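Local coordinates for protein inorganic pyrophosphatase (PDB 2BQX) that catalyses the magnesium-dependent hydrolysis of inorganic pyrophosphate to two phosphate ions and assembles as a homohexamer, at residues E20-S25 and P51-F56; F136-K141 and V149-F154. One frame throughout, in Å; residues are numbered along the deposited sequence.

The two contacts come in series along the chain: 20-25 with 51-56 closes before 136-141 with 149-154 begins, and their centres lie about 16 Å apart. Both reach the same mixed sheet. Contact 1 joins strands 14-21 and 53-56 within it and is buried, whereas contact 2 lies nearer the surface, where the end of helix 127-139 meets strand 149-156. They touch by packing, P51 CD on F136 CG at 3.6 Å and Y54 CE2 on F137 CZ at 4.2 Å. Each contributes a tyrosine, Y54 and Y140, predicted to bind substrate, so the pair probably brings strand and helix-end residues to one active site.

Contact 1. Residues E20-S25 and P51-F56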
# COMPACT_ATOMS: atom_id res chain seq x y z
N GLU A 20 -12.14 8.97 -12.90
CA GLU A 20 -12.87 9.31 -11.69
C GLU A 20 -12.72 8.23 -10.63
O GLU A 20 -12.96 8.47 -9.45
CB GLU A 20 -14.36 9.50 -11.99
CG GLU A 20 -14.67 10.69 -12.88
CD GLU A 20 -16.14 10.77 -13.21
OE1 GLU A 20 -16.68 9.78 -13.73
OE2 GLU A 20 -16.76 11.83 -12.94
N ILE A 21 -12.34 7.03 -11.06
CA ILE A 21 -12.16 5.91 -10.15
C ILE A 21 -10.86 5.20 -10.50
O ILE A 21 -10.64 4.85 -11.65
CB ILE A 21 -13.31 4.89 -10.26
CG1 ILE A 21 -14.66 5.60 -10.13
CG2 ILE A 21 -13.14 3.82 -9.19
CD1 ILE A 21 -15.84 4.69 -10.33
N SER A 22 -10.01 5.01 -9.50
CA SER A 22 -8.72 4.35 -9.72
C SER A 22 -8.86 2.84 -9.57
O SER A 22 -9.58 2.37 -8.69
CB SER A 22 -7.69 4.89 -8.73
OG SER A 22 -6.38 4.52 -9.10
N LYS A 23 -8.18 2.09 -10.43
CA LYS A 23 -8.24 0.63 -10.36
C LYS A 23 -7.95 0.16 -8.94
O LYS A 23 -7.08 0.71 -8.26
CB LYS A 23 -7.21 0.01 -11.33
CG LYS A 23 -7.28 -1.50 -11.41
CD LYS A 23 -6.19 -2.08 -12.29
CE LYS A 23 -6.35 -3.58 -12.44
NZ LYS A 23 -5.20 -4.20 -13.15
N HIS A 24 -8.69 -0.86 -8.49
CA HIS A 24 -8.56 -1.47 -7.16
C HIS A 24 -9.21 -0.69 -6.03
O HIS A 24 -9.34 -1.20 -4.92
CB HIS A 24 -7.08 -1.71 -6.80
CG HIS A 24 -6.37 -2.63 -7.75
ND1 HIS A 24 -6.85 -3.88 -8.06
CD2 HIS A 24 -5.23 -2.48 -8.46
CE1 HIS A 24 -6.03 -4.47 -8.91
NE2 HIS A 24 -5.04 -3.63 -9.17
N SER A 25 -9.62 0.55 -6.29
CA SER A 25 -10.24 1.36 -5.25
C SER A 25 -11.70 0.97 -5.03
O SER A 25 -12.34 0.40 -5.92
CB SER A 25 -10.16 2.85 -5.63
OG SER A 25 -10.84 3.65 -4.68
N PRO A 51 -12.41 -3.19 -11.00
CA PRO A 51 -11.51 -4.01 -11.80
C PRO A 51 -10.70 -3.26 -12.85
O PRO A 51 -9.88 -3.86 -13.56
CB PRO A 51 -12.44 -5.04 -12.41
CG PRO A 51 -13.68 -4.25 -12.65
CD PRO A 51 -13.82 -3.44 -11.37
N ALA A 52 -10.93 -1.96 -12.96
CA ALA A 52 -10.19 -1.14 -13.92
C ALA A 52 -10.33 0.31 -13.54
O ALA A 52 -11.11 0.65 -12.65
CB ALA A 52 -10.74 -1.34 -15.33
N ASN A 53 -9.57 1.16 -14.21
CA ASN A 53 -9.67 2.58 -13.98
C ASN A 53 -10.99 2.91 -14.66
O ASN A 53 -11.36 2.27 -15.64
CB ASN A 53 -8.49 3.30 -14.64
CG ASN A 53 -7.16 2.90 -14.02
OD1 ASN A 53 -6.90 3.19 -12.84
ND2 ASN A 53 -6.31 2.23 -14.80
N TYR A 54 -11.68 3.91 -14.14
CA TYR A 54 -13.00 4.28 -14.65
C TYR A 54 -13.15 5.79 -14.81
O TYR A 54 -12.74 6.55 -13.95
CB TYR A 54 -14.04 3.76 -13.67
CG TYR A 54 -15.47 3.94 -14.07
CD1 TYR A 54 -16.10 5.19 -13.99
CD2 TYR A 54 -16.22 2.86 -14.53
CE1 TYR A 54 -17.44 5.34 -14.35
CE2 TYR A 54 -17.54 3.00 -14.90
CZ TYR A 54 -18.15 4.24 -14.81
OH TYR A 54 -19.46 4.35 -15.18
N GLY A 55 -13.76 6.22 -15.91
CA GLY A 55 -13.95 7.64 -16.12
C GLY A 55 -14.97 7.97 -17.19
O GLY A 55 -15.83 7.15 -17.52
N PHE A 56 -14.88 9.17 -17.75
CA PHE A 56 -15.82 9.58 -18.79
C PHE A 56 -15.10 10.32 -19.90
O PHE A 56 -13.97 10.80 -19.73
CB PHE A 56 -16.91 10.48 -18.19
CG PHE A 56 -16.42 11.83 -17.76
CD1 PHE A 56 -16.29 12.87 -18.68
CD2 PHE A 56 -16.05 12.06 -16.43
CE1 PHE A 56 -15.81 14.11 -18.29
CE2 PHE A 56 -15.56 13.30 -16.03
CZ PHE A 56 -15.44 14.33 -16.97
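P51 meets K23 at the loop end of this antiparallel pairing, its carbonyl O 3.7 Å from K23 CE. The lysine runs fully extended past A52, laying CG near A52 CA. The carbonyl O of A52 is buried here with no partner in the model. N53 turns its amide toward segment 20-25, CG anti to the carbonyl carbon (chi1 -64°): OD1 takes the N-H of K23 at 2.9 Å, the donor standing well above the carbonyl plane rather than on a lone pair. E20 and I21 form a classic beta bulge opposite Y54, whose O accepts from E20 N at 2.7 Å and from I21 N at 3.0 Å, and Y54 N returns a bond to I21 O. The Y54 and I21 side chains lie side by side, CB to CB 3.7 Å, with I21 CD1 reaching the ring obliquely. Beyond G55, the F56 ring presents its edge to the E20 carboxylate, F56 CD2 to E20 CD 3.5 Å, the two planes 73° apart. Outside the pairing, K23 NZ is bonded to S74 O, N53 OD1 to F78 N and E20 OE2 to L31 N. Strand 53-56 thus lies between 14-21 and 69-72, with strand 27-31 against E20, I21 and F56, helix 127-139 against P51, and Y54 OH, of a predicted substrate-binding residue, bonded to K103.

Contact 2. Residues F136-K141 and V149-F154; sequences FFETYK and VKVKGF
Segment 149-154, on strand 149-156, passes the end of helix 127-139 with E138 and V149 as the nearest backbone neighbours, CA to CA 5.4 Å, and one direct hydrogen bond joins the two segments. That bond is V151 N to E138 OE2 at 2.7 Å, N-H...O angle 159°, received on the syn side of the carboxylate but 35° out of its plane. The glutamate gets there by a turn about CB-CG (chi2 112°), which folds the carboxylate back over V151, where OE2 also lies 3.5 Å from V151 CB. V149 points at the helix end and sets its branch against the carbonyl of F137, V149 CB to F137 O 3.1 Å, a close approach of carbon to oxygen. Its CG2 methyl reaches two more residues, Y140 CE1 at 4.0 Å, obliquely to the ring, and K141 CD at 3.9 Å. V149 therefore packs against the ring of a residue predicted to bind substrate. Two residues along the strand, V151 CG2 packs on F137 CB. Strand 149-156 pairs antiparallel with 83-96, whose L92 and M94 carry F137 and the two valines, so that helix 127-139 is seated on the sheet; F136 and T139 on the helix meet A47 and H135 of a neighbouring subunit.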
# COMPACT_ATOMS: atom_id res chain seq x y z
N PHE A 136 -18.40 -7.91 -11.69
CA PHE A 136 -18.32 -6.75 -10.82
C PHE A 136 -19.56 -5.87 -10.98
O PHE A 136 -20.21 -5.50 -10.00
CB PHE A 136 -17.08 -5.91 -11.15
CG PHE A 136 -17.03 -4.60 -10.41
CD1 PHE A 136 -16.63 -4.55 -9.08
CD2 PHE A 136 -17.42 -3.42 -11.04
CE1 PHE A 136 -16.60 -3.35 -8.39
CE2 PHE A 136 -17.40 -2.21 -10.35
CZ PHE A 136 -16.99 -2.17 -9.02
N PHE A 137 -19.89 -5.54 -12.22
CA PHE A 137 -21.06 -4.69 -12.47
C PHE A 137 -22.34 -5.42 -12.11
O PHE A 137 -23.32 -4.82 -11.67
CB PHE A 137 -21.06 -4.23 -13.92
CG PHE A 137 -20.05 -3.16 -14.20
CD1 PHE A 137 -20.25 -1.86 -13.73
CD2 PHE A 137 -18.87 -3.44 -14.89
CE1 PHE A 137 -19.29 -0.87 -13.93
CE2 PHE A 137 -17.91 -2.46 -15.09
CZ PHE A 137 -18.12 -1.17 -14.61
N GLU A 138 -22.33 -6.74 -12.29
CA GLU A 138 -23.50 -7.54 -11.98
C GLU A 138 -23.80 -7.59 -10.48
O GLU A 138 -24.95 -7.80 -10.08
CB GLU A 138 -23.30 -8.96 -12.50
CG GLU A 138 -24.59 -9.71 -12.76
CD GLU A 138 -24.82 -9.96 -14.24
OE1 GLU A 138 -24.08 -10.80 -14.83
OE2 GLU A 138 -25.71 -9.31 -14.82
N THR A 139 -22.79 -7.38 -9.64
CA THR A 139 -22.99 -7.47 -8.19
C THR A 139 -22.63 -6.28 -7.30
O THR A 139 -23.05 -6.24 -6.15
CB THR A 139 -22.19 -8.66 -7.62
OG1 THR A 139 -20.79 -8.43 -7.79
CG2 THR A 139 -22.58 -9.95 -8.33
N TYR A 140 -21.88 -5.32 -7.81
CA TYR A 140 -21.44 -4.20 -6.99
C TYR A 140 -22.54 -3.30 -6.42
O TYR A 140 -22.29 -2.52 -5.50
CB TYR A 140 -20.39 -3.37 -7.74
CG TYR A 140 -20.90 -2.31 -8.69
CD1 TYR A 140 -21.82 -2.61 -9.69
CD2 TYR A 140 -20.40 -1.01 -8.62
CE1 TYR A 140 -22.23 -1.64 -10.61
CE2 TYR A 140 -20.80 -0.03 -9.54
CZ TYR A 140 -21.71 -0.36 -10.53
OH TYR A 140 -22.09 0.59 -11.44
N LYS A 141 -23.75 -3.41 -6.96
CA LYS A 141 -24.86 -2.62 -6.46
C LYS A 141 -25.90 -3.51 -5.77
O LYS A 141 -26.98 -3.04 -5.43
CB LYS A 141 -25.52 -1.82 -7.59
CG LYS A 141 -24.74 -0.60 -8.00
CD LYS A 141 -25.51 0.21 -9.02
CE LYS A 141 -24.78 1.50 -9.34
NZ LYS A 141 -25.56 2.33 -10.30
N VAL A 149 -28.20 -4.09 -11.37
CA VAL A 149 -27.57 -4.10 -12.68
C VAL A 149 -27.67 -5.48 -13.32
O VAL A 149 -27.33 -6.49 -12.70
CB VAL A 149 -26.07 -3.73 -12.61
CG1 VAL A 149 -25.47 -3.73 -14.01
CG2 VAL A 149 -25.90 -2.36 -11.96
N LYS A 150 -28.15 -5.52 -14.56
CA LYS A 150 -28.23 -6.76 -15.32
C LYS A 150 -27.32 -6.57 -16.52
O LYS A 150 -27.64 -5.83 -17.44
CB LYS A 150 -29.66 -7.02 -15.81
CG LYS A 150 -30.67 -7.41 -14.74
CD LYS A 150 -32.02 -7.70 -15.38
CE LYS A 150 -33.05 -8.18 -14.36
NZ LYS A 150 -33.44 -7.13 -13.38
N VAL A 151 -26.17 -7.24 -16.50
CA VAL A 151 -25.22 -7.13 -17.59
C VAL A 151 -25.64 -7.96 -18.80
O VAL A 151 -26.00 -9.13 -18.66
CB VAL A 151 -23.82 -7.59 -17.14
CG1 VAL A 151 -22.82 -7.41 -18.27
CG2 VAL A 151 -23.39 -6.81 -15.91
N LYS A 152 -25.58 -7.37 -19.99
CA LYS A 152 -25.96 -8.09 -21.19
C LYS A 152 -24.75 -8.83 -21.77
O LYS A 152 -24.80 -10.04 -21.98
CB LYS A 152 -26.52 -7.13 -22.24
CG LYS A 152 -27.67 -6.27 -21.74
CD LYS A 152 -28.82 -7.12 -21.20
CE LYS A 152 -29.92 -6.24 -20.64
NZ LYS A 152 -31.01 -7.02 -20.00
N GLY A 153 -23.68 -8.09 -22.01
CA GLY A 153 -22.48 -8.69 -22.57
C GLY A 153 -21.60 -7.66 -23.25
O GLY A 153 -21.94 -6.47 -23.27
N PHE A 154 -20.48 -8.10 -23.81
CA PHE A 154 -19.56 -7.21 -24.50
C PHE A 154 -19.75 -7.24 -26.01
O PHE A 154 -20.16 -8.25 -26.58
CB PHE A 154 -18.11 -7.60 -24.23
CG PHE A 154 -17.69 -7.44 -22.80
CD1 PHE A 154 -17.92 -8.45 -21.87
CD2 PHE A 154 -17.03 -6.29 -22.39
CE1 PHE A 154 -17.51 -8.32 -20.55
CE2 PHE A 154 -16.60 -6.15 -21.06
CZ PHE A 154 -16.84 -7.16 -20.15
O HOH W 1 -27.46 -6.15 -8.78